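Local coordinates for protein light Chain (Clostridium botulinum, PDB 6BVD) that acts as the zinc-dependent protease domain of the mosaic botulinum neurotoxin type HA, probably cutting a neuronal SNARE protein as its clostridial relatives do, at residues A[110-115]-A[345-350]; A[229-234]-A[267-272]; A[236-241]-A[321-326]; A[243-248]-A[284-289]. One frame throughout, in Å; residues are numbered along the deposited sequence.

Interaction 1 of 4, residues A[110-115]-A[345-350]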
# COMPACT_ATOMS: atom_id res chain seq x y z
N LEU A 110 -13.70 10.12 1.56
CA LEU A 110 -12.71 10.87 2.34
C LEU A 110 -12.64 12.36 1.95
O LEU A 110 -12.43 13.22 2.86
CB LEU A 110 -11.33 10.24 2.21
CG LEU A 110 -11.19 8.86 2.86
CD1 LEU A 110 -9.71 8.37 2.80
CD2 LEU A 110 -11.70 8.85 4.29
N GLU A 111 -12.85 12.68 0.66
CA GLU A 111 -12.94 14.09 0.20
C GLU A 111 -14.13 14.83 0.86
O GLU A 111 -14.04 16.02 1.23
CB GLU A 111 -13.06 14.18 -1.33
CG GLU A 111 -11.80 13.81 -2.09
CD GLU A 111 -12.05 13.43 -3.56
OE1 GLU A 111 -13.15 13.71 -4.09
OE2 GLU A 111 -11.13 12.85 -4.18
N GLU A 112 -15.26 14.13 1.02
CA GLU A 112 -16.38 14.71 1.75
C GLU A 112 -16.05 14.96 3.20
O GLU A 112 -16.40 16.01 3.73
CB GLU A 112 -17.63 13.79 1.67
CG GLU A 112 -18.27 13.79 0.31
CD GLU A 112 -19.06 15.04 0.07
OE1 GLU A 112 -19.41 15.72 1.04
OE2 GLU A 112 -19.32 15.38 -1.09
N ILE A 113 -15.43 14.00 3.86
CA ILE A 113 -15.05 14.15 5.26
C ILE A 113 -14.10 15.36 5.46
O ILE A 113 -14.09 16.01 6.52
CB ILE A 113 -14.41 12.87 5.79
CG1 ILE A 113 -15.46 11.73 5.84
CG2 ILE A 113 -13.91 13.08 7.18
CD1 ILE A 113 -16.65 12.04 6.76
N LYS A 114 -13.26 15.61 4.46
CA LYS A 114 -12.32 16.72 4.50
C LYS A 114 -13.00 18.05 4.28
O LYS A 114 -12.74 19.02 4.98
CB LYS A 114 -11.22 16.51 3.46
CG LYS A 114 -10.37 17.78 3.17
CD LYS A 114 -9.37 17.47 2.02
CE LYS A 114 -8.63 18.73 1.56
NZ LYS A 114 -7.68 18.41 0.43
N ASN A 115 -13.92 18.08 3.32
CA ASN A 115 -14.49 19.33 2.81
C ASN A 115 -15.81 19.80 3.43
O ASN A 115 -16.15 20.97 3.26
CB ASN A 115 -14.70 19.22 1.29
CG ASN A 115 -13.38 19.14 0.53
OD1 ASN A 115 -12.38 19.71 0.96
ND2 ASN A 115 -13.39 18.45 -0.62
N TYR A 345 -29.10 15.95 -1.30
CA TYR A 345 -29.65 14.97 -0.37
C TYR A 345 -29.36 13.57 -0.88
O TYR A 345 -28.94 12.70 -0.13
CB TYR A 345 -31.17 15.21 -0.20
CG TYR A 345 -31.79 14.45 0.95
CD1 TYR A 345 -31.84 15.01 2.21
CD2 TYR A 345 -32.30 13.16 0.76
CE1 TYR A 345 -32.41 14.31 3.28
CE2 TYR A 345 -32.87 12.47 1.80
CZ TYR A 345 -32.92 13.04 3.07
OH TYR A 345 -33.48 12.35 4.14
N LYS A 346 -29.48 13.39 -2.19
CA LYS A 346 -29.22 12.09 -2.79
C LYS A 346 -27.76 11.74 -2.60
O LYS A 346 -27.44 10.60 -2.23
CB LYS A 346 -29.62 12.09 -4.26
CG LYS A 346 -29.39 10.80 -5.02
CD LYS A 346 -29.79 11.00 -6.48
CE LYS A 346 -29.61 9.74 -7.31
NZ LYS A 346 -30.23 9.94 -8.66
N LYS A 347 -26.88 12.71 -2.79
CA LYS A 347 -25.46 12.52 -2.62
C LYS A 347 -25.08 12.15 -1.20
O LYS A 347 -24.35 11.22 -0.99
CB LYS A 347 -24.70 13.77 -3.04
CG LYS A 347 -23.20 13.67 -2.90
CD LYS A 347 -22.46 14.96 -3.17
CE LYS A 347 -22.50 15.90 -1.98
NZ LYS A 347 -21.54 17.02 -2.05
N ILE A 348 -25.65 12.84 -0.23
CA ILE A 348 -25.34 12.55 1.14
C ILE A 348 -25.72 11.12 1.46
O ILE A 348 -24.99 10.45 2.12
CB ILE A 348 -26.06 13.51 2.09
CG1 ILE A 348 -25.58 14.93 1.89
CG2 ILE A 348 -25.89 13.09 3.51
CD1 ILE A 348 -26.39 15.97 2.60
N TYR A 349 -26.85 10.66 0.97
CA TYR A 349 -27.32 9.34 1.27
C TYR A 349 -26.89 8.28 0.30
O TYR A 349 -27.33 7.19 0.38
CB TYR A 349 -28.82 9.32 1.57
CG TYR A 349 -29.04 9.94 2.90
CD1 TYR A 349 -28.89 9.21 4.06
CD2 TYR A 349 -29.30 11.29 3.00
CE1 TYR A 349 -29.05 9.80 5.29
CE2 TYR A 349 -29.45 11.89 4.22
CZ TYR A 349 -29.32 11.13 5.35
OH TYR A 349 -29.48 11.74 6.57
N SER A 350 -26.09 8.66 -0.67
CA SER A 350 -25.44 7.73 -1.56
C SER A 350 -24.37 6.86 -0.90
O SER A 350 -24.07 5.81 -1.36
CB SER A 350 -24.92 8.41 -2.81
OG SER A 350 -23.74 9.06 -2.56
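Glu-112 and Lys-347 extend head-on across the gap between helix 104-115 and helix 338-348 and join them through a single salt bridge near the surface. The backbones stay well apart, with the CA atoms of Glu-112 and Ile-348 9.2 Å from each other, so the side chains alone span the distance. Along Glu-112, CB leaves the helix toward the other segment and packs on Leu-234. CG stands beside the backbone N, and a bend at the next bond (chi2 -76°) swings the carboxylate to the lysine, with CD 3.8 Å from Lys-347 NZ. At the tip the two oxygens part company. OE2 takes a hydrogen bond from Lys-347 NZ at 2.9 Å, met on the syn side and 21° out of the carboxylate plane, while Lys-347 CE lies 3.3 Å from the same Glu-112 OE2. OE1, 4.0 Å from Lys-347 NZ, is bonded instead to the hydroxyl of Tyr-238, which also forms a weak hydrogen bond with the lysine. With each oxygen held by a different group, rotation of the carboxylate should be restricted. Lys-347 arrives by a bend at chi3 (80°). Helix 222-237 is touched by both helices: Ile-113 lies on Val-233, and Ile-348 lies on His-235, with Tyr-294 of helix 280-301 also touching Ile-348.

Interaction 2 of 4, residues A[229-234]-A[267-272]. With ACT (acetate ion), chain F.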
# COMPACT_ATOMS: atom_id res chain seq x y z
N GLU A 229 -18.72 3.98 10.16
CA GLU A 229 -18.69 5.10 11.12
C GLU A 229 -18.49 6.45 10.39
O GLU A 229 -19.07 7.46 10.76
CB GLU A 229 -17.59 4.88 12.18
CG GLU A 229 -17.88 3.69 13.07
CD GLU A 229 -19.32 3.67 13.62
OE1 GLU A 229 -19.72 4.63 14.33
OE2 GLU A 229 -20.07 2.68 13.40
N LEU A 230 -17.69 6.48 9.34
CA LEU A 230 -17.48 7.72 8.57
C LEU A 230 -18.76 8.19 7.89
O LEU A 230 -18.96 9.38 7.67
CB LEU A 230 -16.37 7.55 7.53
CG LEU A 230 -14.96 7.53 8.09
CD1 LEU A 230 -13.93 7.35 7.00
CD2 LEU A 230 -14.71 8.83 8.92
N ILE A 231 -19.67 7.27 7.58
CA ILE A 231 -20.94 7.68 7.01
C ILE A 231 -21.78 8.46 8.05
O ILE A 231 -22.40 9.47 7.71
CB ILE A 231 -21.69 6.47 6.46
CG1 ILE A 231 -20.92 5.92 5.27
CG2 ILE A 231 -23.11 6.86 6.12
CD1 ILE A 231 -21.42 4.51 4.82
N HIS A 232 -21.80 7.98 9.30
CA HIS A 232 -22.43 8.70 10.41
C HIS A 232 -21.79 10.11 10.62
O HIS A 232 -22.49 11.06 10.92
CB HIS A 232 -22.31 7.93 11.73
CG HIS A 232 -23.16 6.68 11.83
ND1 HIS A 232 -24.50 6.66 11.55
CD2 HIS A 232 -22.85 5.43 12.24
CE1 HIS A 232 -24.98 5.44 11.75
NE2 HIS A 232 -23.99 4.68 12.18
N VAL A 233 -20.47 10.19 10.54
CA VAL A 233 -19.75 11.48 10.66
C VAL A 233 -20.26 12.42 9.59
O VAL A 233 -20.63 13.55 9.84
CB VAL A 233 -18.23 11.27 10.48
CG1 VAL A 233 -17.42 12.63 10.32
CG2 VAL A 233 -17.69 10.39 11.54
N LEU A 234 -20.32 11.90 8.37
CA LEU A 234 -20.77 12.68 7.23
C LEU A 234 -22.16 13.25 7.44
O LEU A 234 -22.42 14.42 7.07
CB LEU A 234 -20.74 11.82 5.95
CG LEU A 234 -20.97 12.62 4.67
CD1 LEU A 234 -19.87 13.67 4.50
CD2 LEU A 234 -20.96 11.68 3.45
N PHE A 267 -30.57 2.07 9.18
CA PHE A 267 -30.96 1.37 7.94
C PHE A 267 -30.55 2.19 6.71
O PHE A 267 -30.19 1.63 5.66
CB PHE A 267 -32.45 1.09 7.94
CG PHE A 267 -32.90 0.25 9.11
CD1 PHE A 267 -32.73 -1.13 9.10
CD2 PHE A 267 -33.39 0.85 10.27
CE1 PHE A 267 -33.13 -1.92 10.18
CE2 PHE A 267 -33.78 0.08 11.36
CZ PHE A 267 -33.64 -1.30 11.33
N LEU A 268 -30.60 3.52 6.82
CA LEU A 268 -30.18 4.37 5.70
C LEU A 268 -28.68 4.28 5.54
O LEU A 268 -28.15 4.40 4.42
CB LEU A 268 -30.61 5.83 5.90
CG LEU A 268 -32.11 6.12 5.99
CD1 LEU A 268 -32.35 7.59 6.37
CD2 LEU A 268 -32.86 5.74 4.71
N THR A 269 -27.97 4.05 6.64
CA THR A 269 -26.53 3.96 6.56
C THR A 269 -26.13 2.62 5.91
O THR A 269 -25.22 2.56 5.06
CB THR A 269 -25.89 4.12 7.92
OG1 THR A 269 -26.10 5.48 8.37
CG2 THR A 269 -24.38 3.85 7.85
N PHE A 270 -26.82 1.55 6.28
CA PHE A 270 -26.55 0.27 5.63
C PHE A 270 -26.89 0.36 4.14
O PHE A 270 -26.10 -0.03 3.30
CB PHE A 270 -27.32 -0.90 6.26
CG PHE A 270 -26.92 -2.23 5.66
CD1 PHE A 270 -25.83 -2.91 6.17
CD2 PHE A 270 -27.55 -2.72 4.53
CE1 PHE A 270 -25.41 -4.12 5.60
CE2 PHE A 270 -27.13 -3.93 3.94
CZ PHE A 270 -26.06 -4.63 4.49
N GLY A 271 -28.07 0.89 3.81
CA GLY A 271 -28.44 1.05 2.41
C GLY A 271 -29.04 -0.23 1.83
O GLY A 271 -29.61 -1.04 2.57
N GLY A 272 -28.94 -0.38 0.50
CA GLY A 272 -29.45 -1.55 -0.21
C GLY A 272 -30.92 -1.77 0.13
O GLY A 272 -31.70 -0.83 0.16
C ACT F . -26.92 9.22 11.61
O ACT F . -27.73 10.14 11.33
OXT ACT F . -26.17 8.76 10.73
CH3 ACT F . -26.86 8.68 13.02
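Thr-269 faces helix 222-237 with both its branches, the methyl meeting Ile-231 and the hydroxyl lying near the ring of His-232. The apolar contact is between branch methyls: Ile-231 CG2 and Thr-269 CG2 are 3.7 Å apart, the two side chains lying antiparallel, side by side. In both residues CG2 stands anti to the backbone N, which brings the methyls together where the helices approach to 6.7 Å between the CA atoms of Ile-231 and Thr-269. Toward the imidazole the contact is van der Waals in kind. The threonine methyl also reaches over the rim of one ring face, while Thr-269 OG1 lies obliquely 3.6 Å from His-232 CE1 and is hydrogen-bonded instead to the carbonyl of Ala-265, one turn back. The helix carrying His-232 holds the HExxH motif of zinc metalloproteases: His-228 and His-232 bind the zinc together with Glu-266, and Glu-229, the glutamate of that motif, is hydrogen-bonded to Thr-169. The polar contacts of the ring divide between its nitrogens. While NE2 is turned to the metal, His-232 ND1 donates an almost straight bond (174°) to OXT of the acetate at 2.8 Å, in the ring plane. That acetate, probably from the crystallisation liquor, is also hydrogen-bonded to His-235 and the backbone N of Ile-242.

Interaction 3 of 4, residues A[236-241]-A[321-326]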
# COMPACT_ATOMS: atom_id res chain seq x y z
N GLY A 236 -23.43 13.92 10.30
CA GLY A 236 -23.28 14.97 11.33
C GLY A 236 -22.68 16.28 10.77
O GLY A 236 -23.10 17.37 11.12
N LEU A 237 -21.71 16.15 9.88
CA LEU A 237 -21.05 17.32 9.26
C LEU A 237 -22.06 18.11 8.43
O LEU A 237 -22.01 19.34 8.38
CB LEU A 237 -19.85 16.88 8.40
CG LEU A 237 -18.63 16.38 9.17
CD1 LEU A 237 -17.51 15.94 8.26
CD2 LEU A 237 -18.08 17.50 10.14
N TYR A 238 -22.98 17.39 7.79
CA TYR A 238 -24.05 18.02 7.03
C TYR A 238 -25.27 18.38 7.90
O TYR A 238 -26.27 18.91 7.39
CB TYR A 238 -24.47 17.10 5.84
CG TYR A 238 -23.61 17.32 4.61
CD1 TYR A 238 -23.81 18.41 3.77
CD2 TYR A 238 -22.58 16.42 4.29
CE1 TYR A 238 -22.99 18.59 2.60
CE2 TYR A 238 -21.77 16.61 3.17
CZ TYR A 238 -21.99 17.68 2.31
OH TYR A 238 -21.18 17.81 1.19
N GLY A 239 -25.21 18.10 9.20
CA GLY A 239 -26.27 18.49 10.12
C GLY A 239 -27.57 17.68 9.91
O GLY A 239 -28.66 18.17 10.26
N THR A 240 -27.46 16.48 9.33
CA THR A 240 -28.64 15.60 9.09
C THR A 240 -28.68 14.44 10.08
O THR A 240 -29.51 13.52 9.95
CB THR A 240 -28.62 14.96 7.66
OG1 THR A 240 -27.59 13.99 7.62
CG2 THR A 240 -28.35 16.02 6.56
N TYR A 241 -27.81 14.48 11.08
CA TYR A 241 -27.67 13.39 12.05
C TYR A 241 -28.95 13.18 12.87
O TYR A 241 -29.54 14.14 13.37
CB TYR A 241 -26.47 13.67 12.95
CG TYR A 241 -25.98 12.59 13.89
CD1 TYR A 241 -24.88 11.81 13.55
CD2 TYR A 241 -26.57 12.39 15.14
CE1 TYR A 241 -24.39 10.85 14.41
CE2 TYR A 241 -26.09 11.43 16.00
CZ TYR A 241 -25.01 10.66 15.63
OH TYR A 241 -24.52 9.69 16.48
N GLU A 321 -21.85 28.28 0.25
CA GLU A 321 -22.64 28.30 -0.98
C GLU A 321 -22.49 26.97 -1.70
O GLU A 321 -23.48 26.37 -2.13
CB GLU A 321 -22.23 29.44 -1.90
CG GLU A 321 -22.95 29.38 -3.26
CD GLU A 321 -22.41 30.39 -4.28
OE1 GLU A 321 -21.43 31.09 -3.95
OE2 GLU A 321 -22.94 30.46 -5.41
N TRP A 322 -21.25 26.49 -1.78
CA TRP A 322 -20.94 25.20 -2.38
C TRP A 322 -21.43 24.00 -1.54
O TRP A 322 -22.04 23.06 -2.10
CB TRP A 322 -19.44 25.05 -2.60
CG TRP A 322 -19.14 23.72 -3.16
CD1 TRP A 322 -18.59 22.67 -2.49
CD2 TRP A 322 -19.29 23.29 -4.52
NE1 TRP A 322 -18.42 21.61 -3.33
CE2 TRP A 322 -18.83 21.96 -4.59
CE3 TRP A 322 -19.78 23.90 -5.69
CZ2 TRP A 322 -18.85 21.22 -5.79
CZ3 TRP A 322 -19.78 23.17 -6.88
CH2 TRP A 322 -19.32 21.85 -6.92
N LYS A 323 -21.13 24.01 -0.23
CA LYS A 323 -21.49 22.92 0.67
C LYS A 323 -22.99 22.62 0.65
O LYS A 323 -23.39 21.47 0.55
CB LYS A 323 -21.08 23.24 2.11
CG LYS A 323 -21.49 22.15 3.11
CD LYS A 323 -21.19 22.54 4.57
CE LYS A 323 -21.48 21.37 5.51
NZ LYS A 323 -21.60 21.66 6.95
N TYR A 324 -23.80 23.67 0.76
CA TYR A 324 -25.24 23.48 0.83
C TYR A 324 -25.91 23.59 -0.52
O TYR A 324 -27.12 23.52 -0.61
CB TYR A 324 -25.87 24.48 1.81
CG TYR A 324 -25.42 24.26 3.21
CD1 TYR A 324 -25.90 23.16 3.94
CD2 TYR A 324 -24.54 25.15 3.84
CE1 TYR A 324 -25.50 22.93 5.22
CE2 TYR A 324 -24.14 24.93 5.15
CZ TYR A 324 -24.62 23.82 5.83
OH TYR A 324 -24.25 23.55 7.10
N GLN A 325 -25.10 23.78 -1.57
CA GLN A 325 -25.58 23.88 -2.95
C GLN A 325 -26.65 24.92 -3.12
O GLN A 325 -27.66 24.71 -3.81
CB GLN A 325 -26.10 22.53 -3.41
CG GLN A 325 -25.00 21.51 -3.55
CD GLN A 325 -24.15 21.76 -4.79
OE1 GLN A 325 -24.60 21.49 -5.90
NE2 GLN A 325 -22.90 22.22 -4.60
N PHE A 326 -26.42 26.05 -2.48
CA PHE A 326 -27.32 27.17 -2.58
C PHE A 326 -27.27 27.83 -3.95
O PHE A 326 -26.20 27.89 -4.57
CB PHE A 326 -26.96 28.23 -1.52
CG PHE A 326 -27.29 27.85 -0.10
CD1 PHE A 326 -28.34 26.99 0.20
CD2 PHE A 326 -26.51 28.36 0.96
CE1 PHE A 326 -28.62 26.66 1.54
CE2 PHE A 326 -26.79 28.06 2.29
CZ PHE A 326 -27.84 27.20 2.60
O HOH W 1 -21.79 19.69 -1.10
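Lys-323 NZ is gripped by three oxygens where helix 313-323 ends against the end of helix 222-237. The one direct hydrogen bond that crosses between the segments runs to Leu-237 O, with Lys-323 NZ 2.8 Å from it and tilted 27° from the carbonyl plane. A longer bond, 3.3 Å, runs from Lys-323 NZ to Tyr-324 OH, and the carbonyl of Ile-117 completes the set, so a buried charge is met by three polar partners. The lysine gets there fully stretched: CG lies anti to the backbone N (chi1 178°) and the chain continues straight. Both helices close with a Schellman motif, at Gly-239 in one and Gln-325 in the other, each residue taking positive phi. The amide of Gln-325 reinforces the second end, its NE2 giving a nearly straight bond to Trp-322 O at 2.8 Å. Tyr-238 lies alongside the lysine chain, its CE1 3.9 Å from Lys-323 CG. The ring turns its edge to the backbone, CE1 standing 3.6 Å from Lys-323 O. A water in the ring plane donates to both Tyr-238 OH and Lys-323 O, at 3.0 and 2.9 Å respectively; the same hydroxyl is hydrogen-bonded to Glu-112.

Interaction 4 of 4, residues A[243-248]-A[284-289]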
# COMPACT_ATOMS: atom_id res chain seq x y z
N THR A 243 -31.02 10.65 16.04
CA THR A 243 -31.05 9.61 17.05
C THR A 243 -32.46 8.98 17.21
O THR A 243 -32.57 7.90 17.77
CB THR A 243 -30.63 10.18 18.42
OG1 THR A 243 -31.53 11.24 18.75
CG2 THR A 243 -29.18 10.71 18.39
N GLU A 244 -33.52 9.66 16.77
CA GLU A 244 -34.89 9.15 17.02
C GLU A 244 -35.44 8.53 15.74
O GLU A 244 -34.68 7.91 15.02
CB GLU A 244 -35.79 10.25 17.55
CG GLU A 244 -35.16 10.98 18.75
CD GLU A 244 -34.74 10.01 19.86
OE1 GLU A 244 -35.57 9.16 20.23
OE2 GLU A 244 -33.59 10.08 20.36
N TYR A 245 -36.73 8.68 15.45
CA TYR A 245 -37.28 7.99 14.24
C TYR A 245 -36.98 6.48 14.34
O TYR A 245 -36.55 5.85 13.36
CB TYR A 245 -36.68 8.59 12.94
CG TYR A 245 -36.88 10.08 12.86
CD1 TYR A 245 -38.05 10.61 12.34
CD2 TYR A 245 -35.92 10.97 13.35
CE1 TYR A 245 -38.26 11.97 12.30
CE2 TYR A 245 -36.13 12.33 13.30
CZ TYR A 245 -37.29 12.82 12.77
OH TYR A 245 -37.52 14.17 12.72
N LYS A 246 -37.21 5.90 15.51
CA LYS A 246 -36.83 4.51 15.76
C LYS A 246 -37.91 3.54 15.25
O LYS A 246 -39.11 3.83 15.37
CB LYS A 246 -36.59 4.29 17.25
CG LYS A 246 -35.41 5.08 17.82
CD LYS A 246 -35.22 4.77 19.31
CE LYS A 246 -33.98 5.51 19.85
NZ LYS A 246 -33.64 5.14 21.24
N ILE A 247 -37.48 2.42 14.65
CA ILE A 247 -38.44 1.49 14.06
C ILE A 247 -38.04 0.05 14.30
O ILE A 247 -36.89 -0.25 14.65
CB ILE A 247 -38.60 1.71 12.50
CG1 ILE A 247 -37.24 1.58 11.80
CG2 ILE A 247 -39.19 3.09 12.21
CD1 ILE A 247 -37.30 1.83 10.27
N THR A 248 -39.00 -0.85 14.09
CA THR A 248 -38.77 -2.28 14.01
C THR A 248 -39.16 -2.74 12.59
O THR A 248 -39.85 -2.03 11.86
CB THR A 248 -39.59 -3.07 15.08
OG1 THR A 248 -40.93 -2.62 15.02
CG2 THR A 248 -39.03 -2.81 16.49
N SER A 284 -39.99 10.84 4.06
CA SER A 284 -40.41 12.18 3.69
C SER A 284 -40.23 13.20 4.82
O SER A 284 -39.88 14.37 4.57
CB SER A 284 -41.86 12.18 3.22
OG SER A 284 -41.97 11.51 1.97
N GLN A 285 -40.48 12.78 6.06
CA GLN A 285 -40.22 13.67 7.21
C GLN A 285 -38.75 14.13 7.26
O GLN A 285 -38.47 15.34 7.44
CB GLN A 285 -40.56 12.96 8.51
CG GLN A 285 -41.96 13.17 9.00
CD GLN A 285 -42.19 12.45 10.32
OE1 GLN A 285 -41.66 11.36 10.54
NE2 GLN A 285 -42.95 13.07 11.21
N LEU A 286 -37.82 13.18 7.15
CA LEU A 286 -36.38 13.51 7.19
C LEU A 286 -35.98 14.46 6.06
O LEU A 286 -35.24 15.41 6.27
CB LEU A 286 -35.54 12.24 7.14
CG LEU A 286 -35.79 11.29 8.32
CD1 LEU A 286 -34.99 10.03 8.15
CD2 LEU A 286 -35.45 11.95 9.67
N TYR A 287 -36.46 14.17 4.85
CA TYR A 287 -36.21 15.02 3.70
C TYR A 287 -36.72 16.44 3.93
O TYR A 287 -36.03 17.42 3.62
CB TYR A 287 -36.83 14.39 2.46
CG TYR A 287 -36.53 15.10 1.15
CD1 TYR A 287 -35.49 14.69 0.32
CD2 TYR A 287 -37.35 16.15 0.70
CE1 TYR A 287 -35.22 15.32 -0.90
CE2 TYR A 287 -37.11 16.78 -0.52
CZ TYR A 287 -36.05 16.37 -1.31
OH TYR A 287 -35.81 17.00 -2.51
N ASN A 288 -37.94 16.56 4.45
CA ASN A 288 -38.50 17.88 4.68
C ASN A 288 -37.86 18.61 5.87
O ASN A 288 -37.79 19.84 5.88
CB ASN A 288 -40.02 17.80 4.85
CG ASN A 288 -40.70 17.47 3.54
OD1 ASN A 288 -40.29 17.97 2.48
ND2 ASN A 288 -41.70 16.59 3.59
N LYS A 289 -37.40 17.86 6.86
CA LYS A 289 -36.70 18.49 7.99
C LYS A 289 -35.39 19.11 7.50
O LYS A 289 -35.08 20.27 7.82
CB LYS A 289 -36.42 17.48 9.09
CG LYS A 289 -35.60 18.05 10.25
CD LYS A 289 -35.21 16.96 11.24
CE LYS A 289 -34.46 15.80 10.51
NZ LYS A 289 -32.97 16.01 10.19
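Tyr-245 sits in the left-handed helical region of backbone space (phi 55°), and within 284-289 of helix 280-301 the CA atom nearest its own is that of Leu-286, 9.0 Å away. Side chains fill that separation, and the ring of Tyr-245 does most of the touching. Leu-286 lays one methyl squarely on it: CD2 stands 3.6 Å from the centroid of the Tyr-245 ring and only 6° off the ring normal, a CH-pi contact over the middle of the face. All six ring carbons are consequently at much the same distance from the methyl. Tyr-245 immediately precedes strand 246-247, which pairs antiparallel with strand 262-263 in a two-stranded sheet; hydrogen bonds to Ser-264 hold its backbone there, so the ring joins this small sheet to the long helix. Gln-285 comes to the edge instead. Its extended chain carries OE1 near the ring plane, 3.9 Å from Tyr-245 CE1, with the amide turned almost perpendicular to the ring (89°). One turn further along the helix, Lys-289 bends at both chi3 and chi4, so that its aliphatic part passes the phenol end, CD lying 3.9 Å from Tyr-245 OH. No hydrogen bond crosses between the segments, and the contact rests on van der Waals and CH-pi terms. Leu-286, the buried member, also packs on Ile-242, Leu-268 of helix 264-270 and Tyr-345 of helix 338-348.

In the fold
Helix 222-237 supplies a segment to interactions 2 and 3 and is touched by both helices of interaction 1. Interaction 2 holds the zinc ligand His-232, and its centre is 11 Å from that of interaction 1; among other places, the two meet where Leu-110 CD2 lies 3.8 Å from Leu-230 CD1. Interactions 1 and 3, with centres 9 Å apart, are linked through Tyr-238, and separately by a hydrogen bond between Tyr-349 OH and Thr-240 OG1 (3.1 Å). Interaction 4 is more peripheral, the Leu-286 side chain about 14 Å from the zinc, yet it reaches interaction 2 through Phe-267 CE2 and Ile-247 CG1, 3.8 Å apart. Along the chain, the other three contacts are nested within the loop closed by interaction 1.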